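Local structure of 5' nucleotidase family protein (Staphylococcus aureus subsp. aureus, 4Q7F) at residues 18-24 with 272-278; 251-255 with 286-291. The protein belongs to the 5'-nucleotidase family, joining a calcineurin-like metallophosphoesterase domain that holds manganese and magnesium to a C-terminal domain of the 5'-nucleotidase type. One frame throughout, in Å; residues are numbered along the deposited sequence. Where two conformers were deposited one is given.

Contact 1 of 2, residues 18-24 with 272-278; sequences SNIAFYV and GRVVLST
Strands 19-24 and 272-278 run antiparallel, their axes 4.6 Å apart at 163°, and paired backbone hydrogen bonds join Ile20 to Leu276, Phe22 to Val274 and Val24 to Gly272. The tightest of these, Phe22 N to Val274 O at 2.7 Å, is nearly straight, and the same carbonyl oxygen lies at the edge of the Phe22 ring, in its plane. At the outer end Ser18 N donates to Thr278 OG1 at 2.9 Å while Thr278 N returns a bond to Ser18 O.

Ile20, Phe22, Val24, Val274 and Leu276 share one face of the sheet. Ile20 and Leu276 lie side by side, CG2 of the isoleucine 3.8 Å from CB of the leucine, and Leu276 CD1 comes obliquely to Phe22 CE1 at 4.1 Å. Gly272 suits its place because CG1 of Val24 occupies the space a CB would need. This apolar face packs on strands 242-244 and 259-264 of the second sheet.

The other face is more polar toward its ends. Arg273 leaves its strand with CG opposite the backbone N (chi1 -175°) and runs alongside the Tyr23 ring, CD 3.6 Å from Tyr23 CE1, while its guanidinium stands 80° from the ring plane. Asp58 takes both a salt bridge from Arg273 NH1 and a hydrogen bond from Tyr23 OH. Methylenes thus line the tyrosine while both polar tips meet one carboxylate, which probably favours its ionised form and ties both strands to Asp58, on helix 48-59.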
loop_
_atom_site.group_PDB
_atom_site.type_symbol
_atom_site.label_atom_id
_atom_site.label_comp_id
_atom_site.label_asym_id
_atom_site.label_seq_id
_atom_site.Cartn_x
_atom_site.Cartn_y
_atom_site.Cartn_z
ATOM N N SER A 18 26.730 0.389 -28.034
ATOM C CA SER A 18 25.870 1.469 -27.478
ATOM C C SER A 18 24.964 0.899 -26.388
ATOM O O SER A 18 24.737 -0.313 -26.326
ATOM C CB SER A 18 25.052 2.110 -28.581
ATOM O OG SER A 18 24.365 1.115 -29.312
ATOM N N ASN A 19 24.431 1.761 -25.535
ATOM C CA ASN A 19 23.620 1.260 -24.433
ATOM C C ASN A 19 22.472 2.171 -24.018
ATOM O O ASN A 19 22.337 3.294 -24.513
ATOM C CB ASN A 19 24.538 0.970 -23.252
ATOM C CG ASN A 19 25.224 2.214 -22.723
ATOM O OD1 ASN A 19 24.661 3.308 -22.739
ATOM N ND2 ASN A 19 26.422 2.039 -22.199
ATOM N N ILE A 20 21.655 1.670 -23.093
ATOM C CA ILE A 20 20.515 2.405 -22.621
ATOM C C ILE A 20 20.155 1.925 -21.247
ATOM O O ILE A 20 20.054 0.709 -20.987
ATOM C CB ILE A 20 19.315 2.269 -23.590
ATOM C CG1 ILE A 20 18.093 3.031 -23.048
ATOM C CG2 ILE A 20 18.999 0.799 -23.854
ATOM C CD1 ILE A 20 16.873 2.944 -23.937
ATOM N N ALA A 21 19.965 2.879 -20.348
ATOM C CA ALA A 21 19.622 2.532 -18.982
ATOM C C ALA A 21 18.209 2.911 -18.636
ATOM O O ALA A 21 17.731 3.996 -18.996
ATOM C CB ALA A 21 20.594 3.189 -18.006
ATOM N N PHE A 22 17.559 1.996 -17.912
ATOM C CA PHE A 22 16.220 2.173 -17.415
ATOM C C PHE A 22 16.256 2.293 -15.912
ATOM O O PHE A 22 16.728 1.399 -15.237
ATOM C CB PHE A 22 15.342 0.979 -17.792
ATOM C CG PHE A 22 15.032 0.891 -19.251
ATOM C CD1 PHE A 22 15.865 0.198 -20.108
ATOM C CD2 PHE A 22 13.884 1.487 -19.768
ATOM C CE1 PHE A 22 15.565 0.098 -21.453
ATOM C CE2 PHE A 22 13.581 1.390 -21.106
ATOM C CZ PHE A 22 14.425 0.705 -21.957
ATOM N N TYR A 23 15.775 3.422 -15.408
ATOM C CA TYR A 23 15.698 3.692 -13.978
ATOM C C TYR A 23 14.251 3.703 -13.526
ATOM O O TYR A 23 13.391 4.366 -14.137
ATOM C CB TYR A 23 16.272 5.076 -13.674
ATOM C CG TYR A 23 17.722 5.186 -13.945
ATOM C CD1 TYR A 23 18.647 4.814 -12.972
ATOM C CD2 TYR A 23 18.197 5.663 -15.174
ATOM C CE1 TYR A 23 19.992 4.903 -13.197
ATOM C CE2 TYR A 23 19.547 5.772 -15.409
ATOM C CZ TYR A 23 20.438 5.388 -14.418
ATOM O OH TYR A 23 21.763 5.466 -14.626
ATOM N N VAL A 24 13.979 3.038 -12.419
ATOM C CA VAL A 24 12.635 2.995 -11.935
ATOM C C VAL A 24 12.541 3.171 -10.434
ATOM O O VAL A 24 13.367 2.658 -9.689
ATOM C CB VAL A 24 11.914 1.680 -12.370
ATOM C CG1 VAL A 24 12.745 0.453 -12.025
ATOM C CG2 VAL A 24 10.518 1.582 -11.740
ATOM N N GLY A 272 15.760 1.079 -9.123
ATOM C CA GLY A 272 16.077 -0.058 -9.978
ATOM C C GLY A 272 16.763 0.461 -11.223
ATOM O O GLY A 272 16.344 1.485 -11.767
ATOM N N ARG A 273 17.828 -0.215 -11.653
ATOM C CA ARG A 273 18.542 0.179 -12.879
ATOM C C ARG A 273 18.759 -1.059 -13.727
ATOM O O ARG A 273 19.313 -2.045 -13.252
ATOM C CB ARG A 273 19.886 0.827 -12.592
ATOM C CG ARG A 273 20.586 1.340 -13.849
ATOM C CD ARG A 273 21.974 1.866 -13.548
ATOM N NE ARG A 273 22.946 0.793 -13.284
ATOM C CZ ARG A 273 24.138 0.977 -12.723
ATOM N NH1 ARG A 273 24.534 2.184 -12.339
ATOM N NH2 ARG A 273 24.960 -0.047 -12.554
ATOM N N VAL A 274 18.268 -1.017 -14.961
ATOM C CA VAL A 274 18.470 -2.101 -15.895
ATOM C C VAL A 274 19.147 -1.492 -17.094
ATOM O O VAL A 274 18.654 -0.508 -17.633
ATOM C CB VAL A 274 17.149 -2.753 -16.304
ATOM C CG1 VAL A 274 17.383 -3.795 -17.388
ATOM C CG2 VAL A 274 16.500 -3.397 -15.083
ATOM N N VAL A 275 20.282 -2.066 -17.497
ATOM C CA VAL A 275 21.027 -1.579 -18.628
ATOM C C VAL A 275 21.007 -2.605 -19.742
ATOM O O VAL A 275 21.211 -3.816 -19.523
ATOM C CB VAL A 275 22.508 -1.292 -18.276
ATOM C CG1 VAL A 275 23.252 -0.744 -19.490
ATOM C CG2 VAL A 275 22.608 -0.331 -17.104
ATOM N N LEU A 276 20.742 -2.114 -20.941
ATOM C CA LEU A 276 20.776 -2.942 -22.115
ATOM C C LEU A 276 21.910 -2.404 -22.979
ATOM O O LEU A 276 22.143 -1.189 -22.996
ATOM C CB LEU A 276 19.461 -2.868 -22.867
ATOM C CG LEU A 276 18.144 -3.198 -22.201
ATOM C CD1 LEU A 276 17.088 -3.223 -23.299
ATOM C CD2 LEU A 276 18.145 -4.517 -21.435
ATOM N N SER A 277 22.653 -3.293 -23.650
ATOM C CA SER A 277 23.750 -2.862 -24.542
ATOM C C SER A 277 23.818 -3.739 -25.791
ATOM O O SER A 277 23.406 -4.896 -25.774
ATOM C CB SER A 277 25.118 -2.820 -23.824
ATOM O OG SER A 277 25.499 -4.089 -23.312
ATOM N N THR A 278 24.318 -3.165 -26.882
ATOM C CA THR A 278 24.400 -3.883 -28.149
ATOM C C THR A 278 25.597 -4.834 -28.232
ATOM O O THR A 278 26.620 -4.627 -27.593
ATOM C CB THR A 278 24.474 -2.902 -29.334
ATOM O OG1 THR A 278 25.580 -2.014 -29.154
ATOM C CG2 THR A 278 23.204 -2.085 -29.432
#

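Contact 2 of 2, residues 251-255 with 286-291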
loop_
_atom_site.group_PDB
_atom_site.type_symbol
_atom_site.label_atom_id
_atom_site.label_comp_id
_atom_site.label_asym_id
_atom_site.label_seq_id
_atom_site.Cartn_x
_atom_site.Cartn_y
_atom_site.Cartn_z
ATOM N N GLN A 251 12.485 -5.816 -2.411
ATOM C CA GLN A 251 13.705 -5.401 -3.093
ATOM C C GLN A 251 14.240 -6.579 -3.882
ATOM O O GLN A 251 14.795 -7.535 -3.316
ATOM C CB GLN A 251 14.705 -4.829 -2.101
ATOM C CG GLN A 251 14.090 -3.628 -1.396
ATOM C CD GLN A 251 15.082 -2.763 -0.683
ATOM O OE1 GLN A 251 16.241 -3.127 -0.523
ATOM N NE2 GLN A 251 14.629 -1.588 -0.250
ATOM N N ILE A 252 14.005 -6.520 -5.188
ATOM C CA ILE A 252 14.360 -7.592 -6.095
ATOM C C ILE A 252 15.070 -7.048 -7.312
ATOM O O ILE A 252 14.658 -6.032 -7.851
ATOM C CB ILE A 252 13.076 -8.311 -6.574
ATOM C CG1 ILE A 252 12.401 -9.005 -5.383
ATOM C CG2 ILE A 252 13.384 -9.337 -7.655
ATOM C CD1 ILE A 252 11.059 -9.608 -5.720
ATOM N N ALA A 253 16.132 -7.735 -7.726
ATOM C CA ALA A 253 16.896 -7.396 -8.920
ATOM C C ALA A 253 17.675 -8.637 -9.283
ATOM O O ALA A 253 18.741 -8.901 -8.716
ATOM C CB ALA A 253 17.846 -6.233 -8.677
ATOM N N GLU A 254 17.139 -9.399 -10.227
ATOM C CA GLU A 254 17.749 -10.649 -10.625
ATOM C C GLU A 254 17.278 -10.994 -12.021
ATOM O O GLU A 254 16.575 -10.206 -12.660
ATOM C CB GLU A 254 17.353 -11.733 -9.617
ATOM C CG GLU A 254 15.875 -12.070 -9.600
ATOM C CD GLU A 254 15.488 -12.936 -8.409
ATOM O OE1 GLU A 254 15.095 -14.101 -8.620
ATOM O OE2 GLU A 254 15.601 -12.460 -7.259
ATOM N N ARG A 255 17.661 -12.174 -12.489
ATOM C CA ARG A 255 17.311 -12.628 -13.821
ATOM C C ARG A 255 16.344 -13.804 -13.731
ATOM O O ARG A 255 16.496 -14.658 -12.861
ATOM C CB ARG A 255 18.589 -13.080 -14.551
ATOM C CG ARG A 255 19.787 -12.152 -14.347
ATOM C CD ARG A 255 19.626 -10.795 -15.015
ATOM N NE ARG A 255 20.068 -10.822 -16.407
ATOM C CZ ARG A 255 21.317 -10.568 -16.806
ATOM N NH1 ARG A 255 21.614 -10.623 -18.097
ATOM N NH2 ARG A 255 22.271 -10.259 -15.924
ATOM N N VAL A 286 20.414 -7.675 -22.248
ATOM C CA VAL A 286 20.546 -7.233 -20.883
ATOM C C VAL A 286 22.003 -7.302 -20.462
ATOM O O VAL A 286 22.632 -8.355 -20.538
ATOM C CB VAL A 286 19.725 -8.115 -19.912
ATOM C CG1 VAL A 286 19.961 -7.671 -18.477
ATOM C CG2 VAL A 286 18.244 -8.077 -20.252
ATOM N N GLU A 287 22.529 -6.174 -20.009
ATOM C CA GLU A 287 23.888 -6.108 -19.524
ATOM C C GLU A 287 23.876 -6.237 -18.014
ATOM O O GLU A 287 24.593 -7.051 -17.457
ATOM C CB GLU A 287 24.542 -4.794 -19.952
ATOM C CG GLU A 287 25.872 -4.496 -19.288
ATOM C CD GLU A 287 26.557 -3.272 -19.874
ATOM O OE1 GLU A 287 26.800 -3.257 -21.096
ATOM O OE2 GLU A 287 26.890 -2.345 -19.107
ATOM N N SER A 288 23.044 -5.439 -17.354
ATOM C CA SER A 288 22.956 -5.455 -15.898
ATOM C C SER A 288 21.544 -5.154 -15.396
ATOM O O SER A 288 20.737 -4.526 -16.084
ATOM C CB SER A 288 23.936 -4.431 -15.306
ATOM O OG SER A 288 23.585 -3.118 -15.697
ATOM N N CYS A 289 21.270 -5.603 -14.174
ATOM C CA CYS A 289 19.980 -5.416 -13.519
ATOM C C CYS A 289 20.217 -5.403 -12.000
ATOM O O CYS A 289 20.522 -6.449 -11.400
ATOM C CB CYS A 289 19.047 -6.550 -13.921
ATOM S SG CYS A 289 17.531 -6.641 -12.958
ATOM N N GLU A 290 20.065 -4.234 -11.373
ATOM C CA GLU A 290 20.375 -4.115 -9.959
ATOM C C GLU A 290 19.609 -2.998 -9.294
ATOM O O GLU A 290 18.887 -2.253 -9.959
ATOM C CB GLU A 290 21.875 -3.864 -9.813
ATOM C CG GLU A 290 22.353 -2.517 -10.334
ATOM C CD GLU A 290 23.836 -2.506 -10.680
ATOM O OE1 GLU A 290 24.218 -3.097 -11.721
ATOM O OE2 GLU A 290 24.615 -1.869 -9.935
ATOM N N LEU A 291 19.748 -2.907 -7.975
ATOM C CA LEU A 291 19.136 -1.834 -7.214
ATOM C C LEU A 291 20.265 -0.967 -6.775
ATOM O O LEU A 291 21.259 -1.463 -6.288
ATOM C CB LEU A 291 18.399 -2.335 -5.965
ATOM C CG LEU A 291 17.239 -3.303 -6.165
ATOM C CD1 LEU A 291 16.618 -3.636 -4.797
ATOM C CD2 LEU A 291 16.188 -2.756 -7.125
#
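Leu291 lays its isobutyl group over the start of strand 251-255: CD1 reaches Gln251 CB at 3.5 Å, while CD2 comes within 3.7 Å of Ile252 O. CG of Leu291 also meets the methyl of Ala253. That methyl points toward the other strand and comes to 3.5 Å from Glu290 CA, so the small residue lets the two backbones approach closely here, with Ala253 CA 4.9 Å from Glu290 CA.

Two residues earlier, Cys289 also points across. Its SG stands anti to the backbone N (chi1 169°), which carries the sulfur to the backbone of Glu254, 3.7 Å from the carbonyl O, with Ala253 CB a little farther off. A compact, polarisable sulfur suits a place bounded by both peptide and methyl, and Cys289 further touches Ala260 and Ile262 of the neighbouring strand 259-264.

Arg255 closes the far end. In the conformer described here, bends at chi2 and chi3 fold its chain back so that the guanidinium slides past Val286 in the opposite direction. Val286 CG1 then sits over one face of that flat group, off toward its rim and 3.4 Å from NH1, an apolar cover for a long side chain at the surface. A second conformer of Arg255 may differ, which leaves this end less certain.

No clear hydrogen bond links the strands, although they run nearly antiparallel at 164°. Each is bonded instead within its own sheet: Ile252 and Glu254 to strand 259-264, Glu290 to Arg273, and Glu287 and Ser288 together to Val275 in a classic beta bulge. The two edge strands thus meet through side chains and close one side of a two-sheet sandwich, consistent with the calcineurin-like metallophosphoesterase fold.

How the contacts relate
Contact 1 builds one sheet from within, whereas contact 2 joins an outermost strand of that sheet (284-293) to an outermost strand of the other (251-256); their centres are 10 Å apart. Strands 270-278 and 284-293 follow each other in the chain and are neighbours in the sheet, so they couple the two contacts directly: Glu287 N probably bonds Val275 O at 2.7 Å, and Ser277 OG probably bonds Glu287 OE1, also at 2.7 Å. Leu276 CD2 also packs on Val286 CA. Both contacts point one end at the metals, the side chains of Val24 and Gln251 each lying about 12 Å from the manganese. Asp27, soon after Val24 in sequence, and His249, shortly before Gln251, are among its ligands.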